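Local atomic coordinates of Amy13K (Eubacterium rectale DSM 17629, PDB entry 6B3P), a protein that probably binds starch at the cell surface for the gut bacterium's alpha-amylase, through two family 26 carbohydrate-binding modules that hold malto-oligosaccharide. Residues Y7-K21 against D56-L70. Sequence-based numbering, arbitrary orientation.
Sequences YKSTLGDDVAAYIYK and DYSLILNDDGHGNQL. With GLC (alpha-D-glucopyranose), chain C; GLC (alpha-D-glucopyranose), chain B; FMT (formic acid), chain Q; EDO (1,2-ethanediol), chain I.
Tyr20 lies across Ser58, its partner on the neighbouring antiparallel strand. With chi1 at 70°, CG sits between the backbone N and the carbonyl carbon, which swings the ring over strand 57-62. CB and CG face the chain C glucose, Tyr20 CD1 lies 3.7 Å from its C6, and CD2 lies by its O5. On the other face, CE1, CE2 and CZ cover Ser58 CB in a CH-pi contact, closest at Tyr20 CZ (3.4 Å). Tyr20 CE2 also meets Ile60 CD1 at 3.8 Å, and the OH at the tip is hydrogen-bonded to Asp72. Cut back to alanine, this position is likely to leave C6 of the sugar without its flat support, Ser58 CB uncovered and Asp72 without its phenol partner.

Tyr18 works differently: its OH reaches the chain C glucose O6 at 2.5 Å, in the plane of the ring, while Trp30 meets the ring edge-to-face. Gln69 grips two adjacent hydroxyls of the chain B glucose, OE1 accepting from O2 and NE2 donating to O3. Behind these groups, paired bonds join Ala16, Tyr18 and Tyr20 to Asn62, Ile60 and Ser58; Ile60 N to Tyr18 O is 2.8 Å and nearly straight at 170°.

On the opposite face, Ala17, Ile19, Leu59 and Leu61 make an apolar layer. Leu59 CD1 packs on Ala17 CB and Ile19 CG1, and Leu61 CD1 lies over the ring of Tyr7, 4.0 Å from its centroid. The face with Tyr18, Tyr20 and Ile60 meets the glucan while the other packs inward, as in the beta-sandwich fold of CBM26 starch-binding modules.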
ATOM      1  N   TYR A   7       0.900  13.575  -3.701  1.00 20.74           N
ATOM      2  CA  TYR A   7       0.903  15.026  -3.844  1.00 21.54           C
ATOM      3  C   TYR A   7       2.317  15.570  -3.670  1.00 22.47           C
ATOM      4  O   TYR A   7       2.952  15.366  -2.633  1.00 24.94           O
ATOM      5  CB  TYR A   7      -0.060  15.647  -2.825  1.00 22.49           C
ATOM      6  CG  TYR A   7      -0.010  17.155  -2.709  1.00 25.13           C
ATOM      7  CD1 TYR A   7       0.087  17.965  -3.836  1.00 22.88           C
ATOM      8  CD2 TYR A   7      -0.089  17.768  -1.464  1.00 21.13           C
ATOM      9  CE1 TYR A   7       0.122  19.346  -3.720  1.00 22.55           C
ATOM     10  CE2 TYR A   7      -0.056  19.140  -1.338  1.00 24.70           C
ATOM     11  CZ  TYR A   7       0.048  19.925  -2.467  1.00 26.85           C
ATOM     12  OH  TYR A   7       0.083  21.290  -2.330  1.00 25.98           O
ATOM     13  N   LYS A   8       2.813  16.237  -4.706  1.00 20.43           N
ATOM     14  CA  LYS A   8       4.089  16.933  -4.633  1.00 25.63           C
ATOM     15  C   LYS A   8       3.822  18.270  -3.962  1.00 24.39           C
ATOM     16  O   LYS A   8       3.387  19.221  -4.611  1.00 21.93           O
ATOM     17  CB  LYS A   8       4.696  17.115  -6.025  1.00 26.10           C
ATOM     18  CG  LYS A   8       6.147  17.571  -6.035  1.00 34.04           C
ATOM     19  CD  LYS A   8       6.602  17.821  -7.460  1.00 41.36           C
ATOM     20  CE  LYS A   8       8.111  17.846  -7.585  1.00 53.15           C
ATOM     21  NZ  LYS A   8       8.507  17.770  -9.017  1.00 61.19           N
ATOM     22  N   SER A   9       4.066  18.329  -2.656  1.00 23.20           N
ATOM     23  CA  SER A   9       3.561  19.429  -1.843  1.00 24.26           C
ATOM     24  C   SER A   9       4.069  20.793  -2.284  1.00 24.58           C
ATOM     25  O   SER A   9       5.253  20.976  -2.569  1.00 25.17           O
ATOM     26  CB  SER A   9       3.916  19.225  -0.371  1.00 24.70           C
ATOM     27  OG  SER A   9       3.394  20.296   0.398  1.00 26.10           O
ATOM     28  N   THR A  10       3.134  21.734  -2.343  1.00 25.57           N
ATOM     29  CA  THR A  10       3.428  23.143  -2.516  1.00 23.55           C
ATOM     30  C   THR A  10       2.955  23.906  -1.279  1.00 26.30           C
ATOM     31  O   THR A  10       2.872  25.136  -1.294  1.00 23.56           O
ATOM     32  CB  THR A  10       2.738  23.709  -3.768  1.00 24.80           C
ATOM     33  OG1 THR A  10       1.334  23.423  -3.705  1.00 25.69           O
ATOM     34  CG2 THR A  10       3.318  23.092  -5.031  1.00 22.06           C
ATOM     35  N   LEU A  11       2.646  23.165  -0.214  1.00 25.29           N
ATOM     36  CA  LEU A  11       2.079  23.739   1.007  1.00 23.80           C
ATOM     37  C   LEU A  11       2.872  23.374   2.265  1.00 24.39           C
ATOM     38  O   LEU A  11       2.386  23.551   3.383  1.00 28.35           O
ATOM     39  CB  LEU A  11       0.625  23.282   1.173  1.00 25.12           C
ATOM     40  CG  LEU A  11      -0.406  23.828   0.184  1.00 23.59           C
ATOM     41  CD1 LEU A  11      -1.741  23.123   0.383  1.00 27.52           C
ATOM     42  CD2 LEU A  11      -0.567  25.334   0.347  1.00 28.70           C
ATOM     43  N   GLY A  12       4.088  22.868   2.083  1.00 26.13           N
ATOM     44  CA  GLY A  12       4.947  22.506   3.203  1.00 27.20           C
ATOM     45  C   GLY A  12       4.955  21.011   3.453  1.00 32.31           C
ATOM     46  O   GLY A  12       4.426  20.246   2.647  1.00 26.12           O
ATOM     47  N   ASP A  13       5.543  20.590   4.571  1.00 25.41           N
ATOM     48  CA  ASP A  13       5.733  19.165   4.840  1.00 32.32           C
ATOM     49  C   ASP A  13       4.613  18.545   5.684  1.00 27.32           C
ATOM     50  O   ASP A  13       4.660  17.357   6.010  1.00 30.88           O
ATOM     51  CB  ASP A  13       7.086  18.929   5.528  1.00 35.75           C
ATOM     52  CG  ASP A  13       7.188  19.601   6.892  1.00 49.45           C
ATOM     53  OD1 ASP A  13       6.158  20.046   7.442  1.00 42.48           O
ATOM     54  OD2 ASP A  13       8.316  19.677   7.426  1.00 58.03           O
ATOM     55  N   ASP A  14       3.623  19.355   6.050  1.00 27.70           N
ATOM     56  CA  ASP A  14       2.463  18.871   6.796  1.00 31.18           C
ATOM     57  C   ASP A  14       1.201  19.123   5.979  1.00 29.03           C
ATOM     58  O   ASP A  14       0.649  20.225   5.989  1.00 29.43           O
ATOM     59  CB  ASP A  14       2.363  19.548   8.169  1.00 31.34           C
ATOM     60  CG  ASP A  14       1.253  18.966   9.025  1.00 38.18           C
ATOM     61  OD1 ASP A  14       0.834  17.823   8.750  1.00 37.30           O
ATOM     62  OD2 ASP A  14       0.809  19.644   9.974  1.00 40.55           O
ATOM     63  N   VAL A  15       0.759  18.089   5.270  1.00 23.49           N
ATOM     64  CA  VAL A  15      -0.367  18.204   4.356  1.00 25.36           C
ATOM     65  C   VAL A  15      -1.347  17.053   4.536  1.00 25.54           C
ATOM     66  O   VAL A  15      -0.993  15.993   5.056  1.00 25.21           O
ATOM     67  CB  VAL A  15       0.108  18.236   2.890  1.00 25.93           C
ATOM     68  CG1 VAL A  15       0.817  19.551   2.597  1.00 27.29           C
ATOM     69  CG2 VAL A  15       1.016  17.047   2.596  1.00 27.69           C
ATOM     70  N   ALA A  16      -2.580  17.274   4.095  1.00 27.78           N
ATOM     71  CA  ALA A  16      -3.639  16.285   4.231  1.00 25.21           C
ATOM     72  C   ALA A  16      -4.570  16.333   3.027  1.00 27.20           C
ATOM     73  O   ALA A  16      -4.590  17.314   2.278  1.00 25.47           O
ATOM     74  CB  ALA A  16      -4.421  16.517   5.520  1.00 25.93           C
ATOM     75  N   ALA A  17      -5.327  15.257   2.846  1.00 24.74           N
ATOM     76  CA  ALA A  17      -6.316  15.161   1.780  1.00 23.10           C
ATOM     77  C   ALA A  17      -7.713  15.082   2.384  1.00 21.59           C
ATOM     78  O   ALA A  17      -8.015  14.159   3.145  1.00 26.83           O
ATOM     79  CB  ALA A  17      -6.041  13.947   0.899  1.00 25.21           C
ATOM     80  N   TYR A  18      -8.552  16.057   2.048  1.00 23.12           N
ATOM     81  CA  TYR A  18      -9.949  16.063   2.464  1.00 29.22           C
ATOM     82  C   TYR A  18     -10.816  15.628   1.291  1.00 27.31           C
ATOM     83  O   TYR A  18     -10.754  16.212   0.208  1.00 25.13           O
ATOM     84  CB  TYR A  18     -10.366  17.447   2.962  1.00 29.27           C
ATOM     85  CG  TYR A  18     -11.814  17.535   3.387  1.00 20.38           C
ATOM     86  CD1 TYR A  18     -12.253  16.935   4.558  1.00 24.68           C
ATOM     87  CD2 TYR A  18     -12.738  18.231   2.623  1.00 23.68           C
ATOM     88  CE1 TYR A  18     -13.573  17.017   4.952  1.00 24.47           C
ATOM     89  CE2 TYR A  18     -14.062  18.318   3.006  1.00 28.50           C
ATOM     90  CZ  TYR A  18     -14.474  17.709   4.171  1.00 29.91           C
ATOM     91  OH  TYR A  18     -15.789  17.797   4.558  1.00 24.11           O
ATOM     92  N   ILE A  19     -11.620  14.596   1.520  1.00 23.62           N
ATOM     93  CA  ILE A  19     -12.434  13.993   0.472  1.00 25.07           C
ATOM     94  C   ILE A  19     -13.893  14.038   0.898  1.00 27.65           C
ATOM     95  O   ILE A  19     -14.210  13.736   2.049  1.00 26.05           O
ATOM     96  CB  ILE A  19     -11.996  12.536   0.192  1.00 25.22           C
ATOM     97  CG1 ILE A  19     -10.546  12.516  -0.305  1.00 29.94           C
ATOM     98  CG2 ILE A  19     -12.925  11.867  -0.827  1.00 25.73           C
ATOM     99  CD1 ILE A  19      -9.910  11.145  -0.306  1.00 38.97           C
ATOM    100  N   TYR A  20     -14.780  14.425  -0.014  1.00 26.85           N
ATOM    101  CA  TYR A  20     -16.186  14.563   0.349  1.00 26.69           C
ATOM    102  C   TYR A  20     -17.174  14.345  -0.793  1.00 26.85           C
ATOM    103  O   TYR A  20     -16.874  14.608  -1.961  1.00 27.01           O
ATOM    104  CB  TYR A  20     -16.434  15.946   0.958  1.00 27.46           C
ATOM    105  CG  TYR A  20     -16.330  17.100  -0.021  1.00 28.14           C
ATOM    106  CD1 TYR A  20     -17.437  17.529  -0.746  1.00 27.64           C
ATOM    107  CD2 TYR A  20     -15.131  17.774  -0.208  1.00 27.34           C
ATOM    108  CE1 TYR A  20     -17.350  18.586  -1.628  1.00 31.92           C
ATOM    109  CE2 TYR A  20     -15.035  18.834  -1.092  1.00 27.07           C
ATOM    110  CZ  TYR A  20     -16.151  19.237  -1.799  1.00 31.11           C
ATOM    111  OH  TYR A  20     -16.082  20.289  -2.687  1.00 35.93           O
ATOM    112  N   LYS A  21     -18.359  13.861  -0.424  1.00 27.79           N
ATOM    113  CA  LYS A  21     -19.487  13.720  -1.339  1.00 28.11           C
ATOM    114  C   LYS A  21     -20.795  13.722  -0.548  1.00 24.04           C
ATOM    115  O   LYS A  21     -21.030  12.834   0.267  1.00 26.93           O
ATOM    116  CB  LYS A  21     -19.370  12.436  -2.165  1.00 27.36           C
ATOM    117  CG  LYS A  21     -20.519  12.219  -3.147  1.00 26.11           C
ATOM    118  CD  LYS A  21     -20.567  13.297  -4.228  1.00 34.99           C
ATOM    119  CE  LYS A  21     -21.582  12.944  -5.311  1.00 33.49           C
ATOM    120  NZ  LYS A  21     -21.755  14.023  -6.325  1.00 35.68           N
ATOM    121  N   ASP A  56     -18.760   9.492  -7.312  1.00 27.77           N
ATOM    122  CA  ASP A  56     -17.557  10.293  -7.463  1.00 28.79           C
ATOM    123  C   ASP A  56     -17.322  11.029  -6.151  1.00 28.25           C
ATOM    124  O   ASP A  56     -18.173  10.999  -5.261  1.00 25.27           O
ATOM    125  CB  ASP A  56     -17.690  11.287  -8.620  1.00 29.51           C
ATOM    126  CG  ASP A  56     -17.864  10.609  -9.961  1.00 31.72           C
ATOM    127  OD1 ASP A  56     -17.364   9.475 -10.133  1.00 26.67           O
ATOM    128  OD2 ASP A  56     -18.491  11.218 -10.853  1.00 34.31           O
ATOM    129  N   TYR A  57     -16.169  11.678  -6.028  1.00 24.51           N
ATOM    130  CA  TYR A  57     -15.878  12.513  -4.868  1.00 22.22           C
ATOM    131  C   TYR A  57     -15.140  13.775  -5.277  1.00 26.52           C
ATOM    132  O   TYR A  57     -14.673  13.898  -6.410  1.00 27.19           O
ATOM    133  CB  TYR A  57     -15.044  11.752  -3.835  1.00 25.96           C
ATOM    134  CG  TYR A  57     -15.749  10.561  -3.232  1.00 28.78           C
ATOM    135  CD1 TYR A  57     -15.756   9.337  -3.885  1.00 27.10           C
ATOM    136  CD2 TYR A  57     -16.403  10.656  -2.012  1.00 27.72           C
ATOM    137  CE1 TYR A  57     -16.400   8.242  -3.344  1.00 28.29           C
ATOM    138  CE2 TYR A  57     -17.049   9.561  -1.459  1.00 29.62           C
ATOM    139  CZ  TYR A  57     -17.043   8.358  -2.133  1.00 30.50           C
ATOM    140  OH  TYR A  57     -17.679   7.262  -1.599  1.00 30.40           O
ATOM    141  N   SER A  58     -15.054  14.710  -4.339  1.00 27.02           N
ATOM    142  CA  SER A  58     -14.233  15.901  -4.492  1.00 26.38           C
ATOM    143  C   SER A  58     -13.039  15.802  -3.560  1.00 29.75           C
ATOM    144  O   SER A  58     -13.151  15.250  -2.466  1.00 25.92           O
ATOM    145  CB  SER A  58     -15.039  17.161  -4.186  1.00 25.95           C
ATOM    146  OG  SER A  58     -16.081  17.330  -5.126  1.00 29.69           O
ATOM    147  N   LEU A  59     -11.905  16.341  -4.001  1.00 26.62           N
ATOM    148  CA  LEU A  59     -10.676  16.334  -3.218  1.00 24.27           C
ATOM    149  C   LEU A  59     -10.209  17.760  -2.951  1.00 24.74           C
ATOM    150  O   LEU A  59     -10.160  18.586  -3.862  1.00 22.85           O
ATOM    151  CB  LEU A  59      -9.579  15.549  -3.946  1.00 24.42           C
ATOM    152  CG  LEU A  59      -8.145  15.731  -3.433  1.00 23.91           C
ATOM    153  CD1 LEU A  59      -7.959  15.078  -2.069  1.00 23.28           C
ATOM    154  CD2 LEU A  59      -7.141  15.191  -4.442  1.00 24.01           C
ATOM    155  N   ILE A  60      -9.874  18.038  -1.695  1.00 24.39           N
ATOM    156  CA  ILE A  60      -9.211  19.283  -1.332  1.00 24.74           C
ATOM    157  C   ILE A  60      -7.896  18.968  -0.633  1.00 24.30           C
ATOM    158  O   ILE A  60      -7.881  18.435   0.477  1.00 27.25           O
ATOM    159  CB  ILE A  60     -10.085  20.163  -0.416  1.00 25.94           C
ATOM    160  CG1 ILE A  60     -11.329  20.633  -1.172  1.00 24.40           C
ATOM    161  CG2 ILE A  60      -9.293  21.378   0.082  1.00 28.94           C
ATOM    162  CD1 ILE A  60     -12.346  21.352  -0.305  1.00 26.43           C
ATOM    163  N   LEU A  61      -6.795  19.285  -1.306  1.00 22.79           N
ATOM    164  CA  LEU A  61      -5.471  19.189  -0.710  1.00 22.44           C
ATOM    165  C   LEU A  61      -5.222  20.439   0.131  1.00 23.11           C
ATOM    166  O   LEU A  61      -5.561  21.548  -0.280  1.00 26.41           O
ATOM    167  CB  LEU A  61      -4.404  19.027  -1.795  1.00 21.43           C
ATOM    168  CG  LEU A  61      -4.490  17.728  -2.603  1.00 20.11           C
ATOM    169  CD1 LEU A  61      -3.691  17.835  -3.894  1.00 24.99           C
ATOM    170  CD2 LEU A  61      -4.004  16.549  -1.769  1.00 26.08           C
ATOM    171  N   ASN A  62      -4.635  20.252   1.309  1.00 25.33           N
ATOM    172  CA  ASN A  62      -4.491  21.333   2.281  1.00 24.04           C
ATOM    173  C   ASN A  62      -3.259  21.121   3.159  1.00 22.54           C
ATOM    174  O   ASN A  62      -2.632  20.066   3.097  1.00 24.71           O
ATOM    175  CB  ASN A  62      -5.756  21.434   3.142  1.00 23.63           C
ATOM    176  CG  ASN A  62      -6.022  20.172   3.942  1.00 30.36           C
ATOM    177  OD1 ASN A  62      -5.265  19.832   4.849  1.00 27.79           O
ATOM    178  ND2 ASN A  62      -7.112  19.476   3.617  1.00 28.43           N
ATOM    179  N   ASP A  63      -2.914  22.115   3.976  1.00 25.71           N
ATOM    180  CA  ASP A  63      -1.752  22.000   4.858  1.00 30.00           C
ATOM    181  C   ASP A  63      -2.152  21.508   6.250  1.00 31.96           C
ATOM    182  O   ASP A  63      -1.624  21.971   7.263  1.00 27.52           O
ATOM    183  CB  ASP A  63      -0.999  23.338   4.952  1.00 29.58           C
ATOM    184  CG  ASP A  63      -1.858  24.474   5.481  1.00 31.19           C
ATOM    185  OD1 ASP A  63      -3.033  24.249   5.836  1.00 32.97           O
ATOM    186  OD2 ASP A  63      -1.338  25.608   5.549  1.00 37.72           O
ATOM    187  N   ASP A  64      -3.092  20.569   6.278  1.00 28.90           N
ATOM    188  CA  ASP A  64      -3.443  19.828   7.489  1.00 29.17           C
ATOM    189  C   ASP A  64      -3.957  20.719   8.623  1.00 29.11           C
ATOM    190  O   ASP A  64      -3.580  20.543   9.781  1.00 30.68           O
ATOM    191  CB  ASP A  64      -2.231  19.020   7.970  1.00 25.01           C
ATOM    192  CG  ASP A  64      -2.624  17.808   8.808  1.00 39.13           C
ATOM    193  OD1 ASP A  64      -3.831  17.515   8.932  1.00 33.30           O
ATOM    194  OD2 ASP A  64      -1.715  17.126   9.330  1.00 33.92           O
ATOM    195  N   GLY A  65      -4.823  21.670   8.286  1.00 25.95           N
ATOM    196  CA  GLY A  65      -5.520  22.455   9.290  1.00 31.07           C
ATOM    197  C   GLY A  65      -4.835  23.748   9.692  1.00 34.19           C
ATOM    198  O   GLY A  65      -5.158  24.307  10.741  1.00 38.44           O
ATOM    199  N   HIS A  66      -3.910  24.230   8.865  1.00 37.29           N
ATOM    200  CA  HIS A  66      -3.124  25.418   9.199  1.00 35.74           C
ATOM    201  C   HIS A  66      -3.383  26.589   8.250  1.00 35.61           C
ATOM    202  O   HIS A  66      -2.509  27.432   8.038  1.00 31.53           O
ATOM    203  CB  HIS A  66      -1.633  25.064   9.219  1.00 33.36           C
ATOM    204  CG  HIS A  66      -1.250  24.151  10.342  1.00 36.12           C
ATOM    205  ND1 HIS A  66      -0.921  22.826  10.151  1.00 44.74           N
ATOM    206  CD2 HIS A  66      -1.160  24.370  11.676  1.00 44.46           C
ATOM    207  CE1 HIS A  66      -0.639  22.271  11.316  1.00 42.22           C
ATOM    208  NE2 HIS A  66      -0.776  23.187  12.258  1.00 52.93           N
ATOM    209  N   GLY A  67      -4.584  26.636   7.680  1.00 30.66           N
ATOM    210  CA  GLY A  67      -5.081  27.845   7.043  1.00 26.76           C
ATOM    211  C   GLY A  67      -4.996  27.932   5.530  1.00 25.64           C
ATOM    212  O   GLY A  67      -5.461  28.918   4.951  1.00 28.04           O
ATOM    213  N   ASN A  68      -4.415  26.925   4.885  1.00 22.79           N
ATOM    214  CA  ASN A  68      -4.243  26.961   3.433  1.00 25.67           C
ATOM    215  C   ASN A  68      -4.710  25.691   2.737  1.00 24.21           C
ATOM    216  O   ASN A  68      -4.438  24.581   3.193  1.00 25.75           O
ATOM    217  CB  ASN A  68      -2.776  27.223   3.096  1.00 26.89           C
ATOM    218  CG  ASN A  68      -2.260  28.490   3.737  1.00 23.87           C
ATOM    219  OD1 ASN A  68      -1.480  28.449   4.687  1.00 28.07           O
ATOM    220  ND2 ASN A  68      -2.702  29.628   3.223  1.00 21.00           N
ATOM    221  N   GLN A  69      -5.411  25.870   1.622  1.00 25.53           N
ATOM    222  CA  GLN A  69      -5.921  24.751   0.843  1.00 31.98           C
ATOM    223  C   GLN A  69      -5.970  25.093  -0.640  1.00 27.90           C
ATOM    224  O   GLN A  69      -6.139  26.256  -1.015  1.00 24.47           O
ATOM    225  CB  GLN A  69      -7.317  24.365   1.322  1.00 24.36           C
ATOM    226  CG  GLN A  69      -8.353  25.404   0.978  1.00 27.33           C
ATOM    227  CD  GLN A  69      -9.667  25.185   1.690  1.00 32.93           C
ATOM    228  OE1 GLN A  69      -9.750  25.257   2.921  1.00 29.21           O
ATOM    229  NE2 GLN A  69     -10.709  24.912   0.915  1.00 27.62           N
ATOM    230  N   LEU A  70      -5.835  24.070  -1.475  1.00 25.32           N
ATOM    231  CA  LEU A  70      -5.972  24.232  -2.913  1.00 21.97           C
ATOM    232  C   LEU A  70      -7.437  24.114  -3.318  1.00 25.44           C
ATOM    233  O   LEU A  70      -8.275  23.657  -2.541  1.00 26.07           O
ATOM    234  CB  LEU A  70      -5.130  23.192  -3.650  1.00 21.41           C
ATOM    235  CG  LEU A  70      -3.661  23.110  -3.229  1.00 24.47           C
ATOM    236  CD1 LEU A  70      -2.926  22.096  -4.090  1.00 22.57           C
ATOM    237  CD2 LEU A  70      -2.981  24.473  -3.304  1.00 25.95           C
TER
HETATM  238  C1  GLC C   3     -15.457  21.898   1.857  1.00 29.02           C
HETATM  239  C2  GLC C   3     -15.833  22.648   0.606  1.00 29.23           C
HETATM  240  C3  GLC C   3     -17.332  22.848   0.498  1.00 32.47           C
HETATM  241  C4  GLC C   3     -18.060  21.532   0.727  1.00 30.29           C
HETATM  242  C5  GLC C   3     -17.561  20.848   1.987  1.00 29.38           C
HETATM  243  C6  GLC C   3     -18.197  19.490   2.263  1.00 25.42           C
HETATM  244  O2  GLC C   3     -15.137  23.851   0.619  1.00 34.83           O
HETATM  245  O3  GLC C   3     -17.666  23.415  -0.732  1.00 25.64           O
HETATM  246  O4  GLC C   3     -19.441  21.810   0.786  1.00 27.49           O
HETATM  247  O5  GLC C   3     -16.176  20.696   1.901  1.00 27.67           O
HETATM  248  O6  GLC C   3     -17.772  18.884   3.452  1.00 27.67           O
HETATM  249  C1  GLC B   2     -13.178  23.866   6.159  1.00 34.55           C
HETATM  250  C2  GLC B   2     -12.577  24.084   4.785  1.00 30.75           C
HETATM  251  C3  GLC B   2     -13.688  24.008   3.749  1.00 31.90           C
HETATM  252  C4  GLC B   2     -14.490  22.728   3.884  1.00 24.55           C
HETATM  253  C5  GLC B   2     -14.957  22.551   5.309  1.00 25.87           C
HETATM  254  C6  GLC B   2     -15.688  21.224   5.441  1.00 30.33           C
HETATM  255  O2  GLC B   2     -11.869  25.300   4.731  1.00 27.99           O
HETATM  256  O3  GLC B   2     -13.168  24.082   2.460  1.00 26.18           O
HETATM  257  O4  GLC B   2     -15.576  22.742   2.993  1.00 25.27           O
HETATM  258  O5  GLC B   2     -13.856  22.622   6.161  1.00 29.32           O
HETATM  259  O6  GLC B   2     -16.023  20.879   6.751  1.00 33.09           O
HETATM  260  C   FMT Q 418     -21.666  10.783  -8.539  1.00 15.65           C
HETATM  261  O1  FMT Q 418     -20.924  10.106  -9.241  1.00 45.69           O
HETATM  262  O2  FMT Q 418     -22.114  10.362  -7.481  1.00 37.37           O
HETATM  263  C1  EDO I 410     -17.994  14.957  -7.327  1.00 36.74           C
HETATM  264  O1  EDO I 410     -19.297  14.367  -7.324  1.00 45.87           O
HETATM  265  C2  EDO I 410     -18.012  16.306  -8.039  1.00 43.80           C
HETATM  266  O2  EDO I 410     -19.125  17.089  -7.595  1.00 51.77           O
HETATM  267  O   HOH W   1       1.124  25.812   4.142  1.00 31.48           O
HETATM  268  O   HOH W   2     -18.206  16.043  -4.048  1.00 36.11           O